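Local coordinates for DNA polymerase III subunit beta (Deinococcus radiodurans, PDB 4TRT), which probably tethers DNA polymerases and other proteins to DNA and makes them processive, forming a ring-shaped head-to-tail homodimer around the duplex, at residues 260-270 with 287-298. Residues are numbered along the deposited sequence; the frame is centred on the assembly and turned at random.
Sequences AVNRVAVLADK and LAAEGDYGRAQD
Val264 lies over the beta hairpin of strands 284-290 and 294-301, its CG1 resting 3.6 Å from Ala289 CB and its CG2 3.7 Å from Asp298 CB. This is helix-on-sheet packing in the C-terminal domain of the DNA polymerase III beta subunit: helix 260-265 runs nearly along strand 287-290, axes 8.0 Å apart and 19° off parallel. Having CG1 anti to the backbone N points that methyl at the Ala289/Ala296 pair and CG2 at the next pair along, Leu287/Asp298, so each sits over both strands. In the type I turn that follows, Leu267 sends CD1 to Arg295 O and the methyl of Ala296. Further back, Leu287 CD1 reaches both Ala260 CB and Val261 CG2, while Val261 also packs against helix 317-324. On strand 294-301, Arg263 bends at chi3 to bring NH1 2.7 Å from Asp298 OD2, a salt bridge lying close to the guanidinium plane although the carboxylate is turned 70° from it. Arg263 NE hydrogen-bonds to Asn81 O of the second subunit, whose strand extends this sheet alongside 295-298. A leucine at Arg263 would probably leave the buried Asp298 carboxylate without this cation and remove the bond to Asn81 O. Where the hairpin turns, Asp292 N donates to Asp269 OD1, 33° out of the carboxylate plane, and one water donates to Leu267 O and accepts from Tyr293 N, each at 2.9 Å.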
loop_
_atom_site.group_PDB
_atom_site.type_symbol
_atom_site.label_atom_id
_atom_site.label_comp_id
_atom_site.label_asym_id
_atom_site.label_seq_id
_atom_site.Cartn_x
_atom_site.Cartn_y
_atom_site.Cartn_z
ATOM N N ALA A 260 -4.690 -10.539 -21.007
ATOM C CA ALA A 260 -5.982 -10.862 -21.575
ATOM C C ALA A 260 -6.870 -11.613 -20.583
ATOM O O ALA A 260 -8.054 -11.310 -20.481
ATOM C CB ALA A 260 -5.822 -11.649 -22.869
ATOM N N VAL A 261 -6.301 -12.578 -19.837
ATOM C CA VAL A 261 -7.072 -13.339 -18.849
ATOM C C VAL A 261 -7.516 -12.391 -17.757
ATOM O O VAL A 261 -8.696 -12.364 -17.361
ATOM C CB VAL A 261 -6.272 -14.525 -18.288
ATOM C CG1 VAL A 261 -6.938 -15.126 -17.058
ATOM C CG2 VAL A 261 -6.096 -15.602 -19.370
ATOM N N ASN A 262 -6.585 -11.566 -17.295
ATOM C CA ASN A 262 -6.890 -10.574 -16.277
ATOM C C ASN A 262 -8.060 -9.673 -16.661
ATOM O O ASN A 262 -9.006 -9.513 -15.883
ATOM C CB ASN A 262 -5.673 -9.709 -15.961
ATOM C CG ASN A 262 -5.956 -8.724 -14.846
ATOM O OD1 ASN A 262 -6.146 -9.123 -13.705
ATOM N ND2 ASN A 262 -6.042 -7.443 -15.179
ATOM N N ARG A 263 -8.005 -9.066 -17.839
ATOM C CA ARG A 263 -9.029 -8.089 -18.204
ATOM C C ARG A 263 -10.408 -8.733 -18.421
ATOM O O ARG A 263 -11.422 -8.178 -17.978
ATOM C CB ARG A 263 -8.605 -7.231 -19.396
ATOM C CG ARG A 263 -8.539 -7.925 -20.748
ATOM C CD ARG A 263 -8.313 -6.902 -21.860
ATOM N NE ARG A 263 -7.036 -6.212 -21.704
ATOM C CZ ARG A 263 -5.876 -6.606 -22.246
ATOM N NH1 ARG A 263 -5.786 -7.686 -23.020
ATOM N NH2 ARG A 263 -4.792 -5.895 -22.015
ATOM N N VAL A 264 -10.441 -9.904 -19.051
ATOM C CA VAL A 264 -11.702 -10.603 -19.315
ATOM C C VAL A 264 -12.356 -11.115 -18.029
ATOM O O VAL A 264 -13.570 -11.083 -17.893
ATOM C CB VAL A 264 -11.487 -11.739 -20.341
ATOM C CG1 VAL A 264 -12.709 -12.641 -20.431
ATOM C CG2 VAL A 264 -11.185 -11.131 -21.700
ATOM N N ALA A 265 -11.538 -11.549 -17.071
ATOM C CA ALA A 265 -12.028 -12.138 -15.822
ATOM C C ALA A 265 -12.860 -11.150 -14.993
ATOM O O ALA A 265 -13.654 -11.566 -14.135
ATOM C CB ALA A 265 -10.854 -12.675 -14.999
ATOM N N VAL A 266 -12.693 -9.851 -15.244
ATOM C CA VAL A 266 -13.432 -8.864 -14.481
ATOM C C VAL A 266 -14.941 -9.051 -14.664
ATOM O O VAL A 266 -15.682 -8.748 -13.761
ATOM C CB VAL A 266 -13.019 -7.397 -14.775
ATOM C CG1 VAL A 266 -11.503 -7.242 -14.763
ATOM C CG2 VAL A 266 -13.618 -6.900 -16.080
ATOM N N LEU A 267 -15.382 -9.574 -15.810
ATOM C CA LEU A 267 -16.823 -9.784 -16.062
ATOM C C LEU A 267 -17.354 -11.204 -15.760
ATOM O O LEU A 267 -18.543 -11.463 -15.942
ATOM C CB LEU A 267 -17.201 -9.358 -17.486
ATOM C CG LEU A 267 -17.221 -7.833 -17.682
ATOM C CD1 LEU A 267 -17.647 -7.485 -19.094
ATOM C CD2 LEU A 267 -18.123 -7.102 -16.675
ATOM N N ALA A 268 -16.495 -12.092 -15.253
ATOM C CA ALA A 268 -16.930 -13.412 -14.766
ATOM C C ALA A 268 -17.753 -13.230 -13.485
ATOM O O ALA A 268 -17.547 -12.259 -12.744
ATOM C CB ALA A 268 -15.721 -14.320 -14.530
ATOM N N ASP A 269 -18.728 -14.110 -13.239
ATOM C CA ASP A 269 -19.609 -13.928 -12.081
ATOM C C ASP A 269 -18.827 -14.059 -10.782
ATOM O O ASP A 269 -17.941 -14.910 -10.668
ATOM C CB ASP A 269 -20.820 -14.889 -12.099
ATOM C CG ASP A 269 -22.101 -14.216 -12.582
ATOM O OD1 ASP A 269 -22.234 -12.978 -12.439
ATOM O OD2 ASP A 269 -22.988 -14.924 -13.099
ATOM N N LYS A 270 -19.192 -13.217 -9.811
ATOM C CA LYS A 270 -18.493 -13.105 -8.524
ATOM C C LYS A 270 -18.169 -14.472 -7.915
ATOM O O LYS A 270 -17.130 -14.638 -7.267
ATOM C CB LYS A 270 -19.311 -12.260 -7.522
ATOM C CG LYS A 270 -19.540 -10.790 -7.888
ATOM C CD LYS A 270 -18.429 -10.115 -8.692
ATOM C CE LYS A 270 -18.801 -8.669 -8.991
ATOM N NZ LYS A 270 -17.634 -7.852 -9.413
ATOM N N LEU A 287 -10.628 -15.515 -25.451
ATOM C CA LEU A 287 -11.017 -15.649 -24.055
ATOM C C LEU A 287 -12.362 -14.974 -23.885
ATOM O O LEU A 287 -12.560 -13.878 -24.421
ATOM C CB LEU A 287 -9.985 -14.967 -23.169
ATOM C CG LEU A 287 -8.582 -15.528 -23.387
ATOM C CD1 LEU A 287 -7.626 -14.720 -22.539
ATOM C CD2 LEU A 287 -8.540 -16.999 -22.999
ATOM N N ALA A 288 -13.280 -15.617 -23.163
ATOM C CA ALA A 288 -14.631 -15.072 -22.947
ATOM C C ALA A 288 -15.076 -15.292 -21.515
ATOM O O ALA A 288 -14.781 -16.328 -20.904
ATOM C CB ALA A 288 -15.639 -15.697 -23.902
ATOM N N ALA A 289 -15.781 -14.305 -20.977
ATOM C CA ALA A 289 -16.436 -14.437 -19.694
ATOM C C ALA A 289 -17.701 -13.613 -19.717
ATOM O O ALA A 289 -17.839 -12.665 -20.508
ATOM C CB ALA A 289 -15.513 -14.000 -18.558
ATOM N N GLU A 290 -18.629 -13.979 -18.850
ATOM C CA GLU A 290 -19.942 -13.363 -18.842
ATOM C C GLU A 290 -20.534 -13.485 -17.458
ATOM O O GLU A 290 -20.316 -14.478 -16.773
ATOM C CB GLU A 290 -20.843 -14.051 -19.863
ATOM C CG GLU A 290 -22.211 -13.422 -19.998
ATOM C CD GLU A 290 -22.981 -13.937 -21.203
ATOM O OE1 GLU A 290 -22.442 -14.790 -21.944
ATOM O OE2 GLU A 290 -24.135 -13.493 -21.404
ATOM N N GLY A 291 -21.263 -12.453 -17.054
ATOM C CA GLY A 291 -21.889 -12.401 -15.741
ATOM C C GLY A 291 -23.034 -11.419 -15.725
ATOM O O GLY A 291 -23.540 -11.024 -16.776
ATOM N N ASP A 292 -23.432 -11.014 -14.522
ATOM C CA ASP A 292 -24.586 -10.146 -14.345
ATOM C C ASP A 292 -24.400 -8.739 -14.913
ATOM O O ASP A 292 -25.384 -8.087 -15.263
ATOM C CB ASP A 292 -24.945 -10.040 -12.860
ATOM C CG ASP A 292 -25.488 -11.344 -12.291
ATOM O OD1 ASP A 292 -26.219 -12.060 -13.009
ATOM O OD2 ASP A 292 -25.193 -11.642 -11.116
ATOM N N TYR A 293 -23.153 -8.278 -15.012
ATOM C CA TYR A 293 -22.867 -6.896 -15.442
ATOM C C TYR A 293 -22.658 -6.755 -16.944
ATOM O O TYR A 293 -22.812 -5.667 -17.503
ATOM C CB TYR A 293 -21.647 -6.354 -14.710
ATOM C CG TYR A 293 -21.868 -6.230 -13.226
ATOM C CD1 TYR A 293 -22.531 -5.126 -12.694
ATOM C CD2 TYR A 293 -21.435 -7.225 -12.354
ATOM C CE1 TYR A 293 -22.747 -5.009 -11.332
ATOM C CE2 TYR A 293 -21.648 -7.114 -10.989
ATOM C CZ TYR A 293 -22.303 -6.008 -10.485
ATOM O OH TYR A 293 -22.516 -5.894 -9.132
ATOM N N GLY A 294 -22.310 -7.858 -17.588
ATOM C CA GLY A 294 -22.075 -7.867 -19.016
ATOM C C GLY A 294 -21.217 -9.051 -19.406
ATOM O O GLY A 294 -21.194 -10.066 -18.704
ATOM N N ARG A 295 -20.502 -8.908 -20.518
ATOM C CA ARG A 295 -19.710 -9.998 -21.104
ATOM C C ARG A 295 -18.480 -9.419 -21.787
ATOM O O ARG A 295 -18.518 -8.274 -22.263
ATOM C CB ARG A 295 -20.580 -10.804 -22.082
ATOM C CG ARG A 295 -20.711 -10.206 -23.473
ATOM C CD ARG A 295 -22.055 -10.488 -24.152
ATOM N NE ARG A 295 -21.963 -10.307 -25.612
ATOM C CZ ARG A 295 -22.946 -9.843 -26.389
ATOM N NH1 ARG A 295 -24.121 -9.470 -25.879
ATOM N NH2 ARG A 295 -22.741 -9.729 -27.701
ATOM N N ALA A 296 -17.391 -10.191 -21.802
ATOM C CA ALA A 296 -16.107 -9.741 -22.334
ATOM C C ALA A 296 -15.541 -10.805 -23.230
ATOM O O ALA A 296 -15.623 -11.983 -22.886
ATOM C CB ALA A 296 -15.116 -9.500 -21.201
ATOM N N GLN A 297 -14.908 -10.383 -24.322
ATOM C CA GLN A 297 -14.096 -11.267 -25.150
ATOM C C GLN A 297 -12.802 -10.568 -25.544
ATOM O O GLN A 297 -12.813 -9.372 -25.859
ATOM C CB GLN A 297 -14.828 -11.629 -26.437
ATOM C CG GLN A 297 -16.057 -12.505 -26.232
ATOM C CD GLN A 297 -16.770 -12.859 -27.525
ATOM O OE1 GLN A 297 -16.546 -12.234 -28.562
ATOM N NE2 GLN A 297 -17.648 -13.861 -27.464
ATOM N N ASP A 298 -11.706 -11.317 -25.525
ATOM C CA ASP A 298 -10.419 -10.844 -26.048
ATOM C C ASP A 298 -9.833 -11.909 -26.960
ATOM O O ASP A 298 -9.912 -13.106 -26.651
ATOM C CB ASP A 298 -9.464 -10.531 -24.903
ATOM C CG ASP A 298 -8.446 -9.466 -25.261
ATOM O OD1 ASP A 298 -8.371 -9.027 -26.436
ATOM O OD2 ASP A 298 -7.693 -9.061 -24.353
HETATM O O HOH W 1 -20.442 -9.416 -15.169
#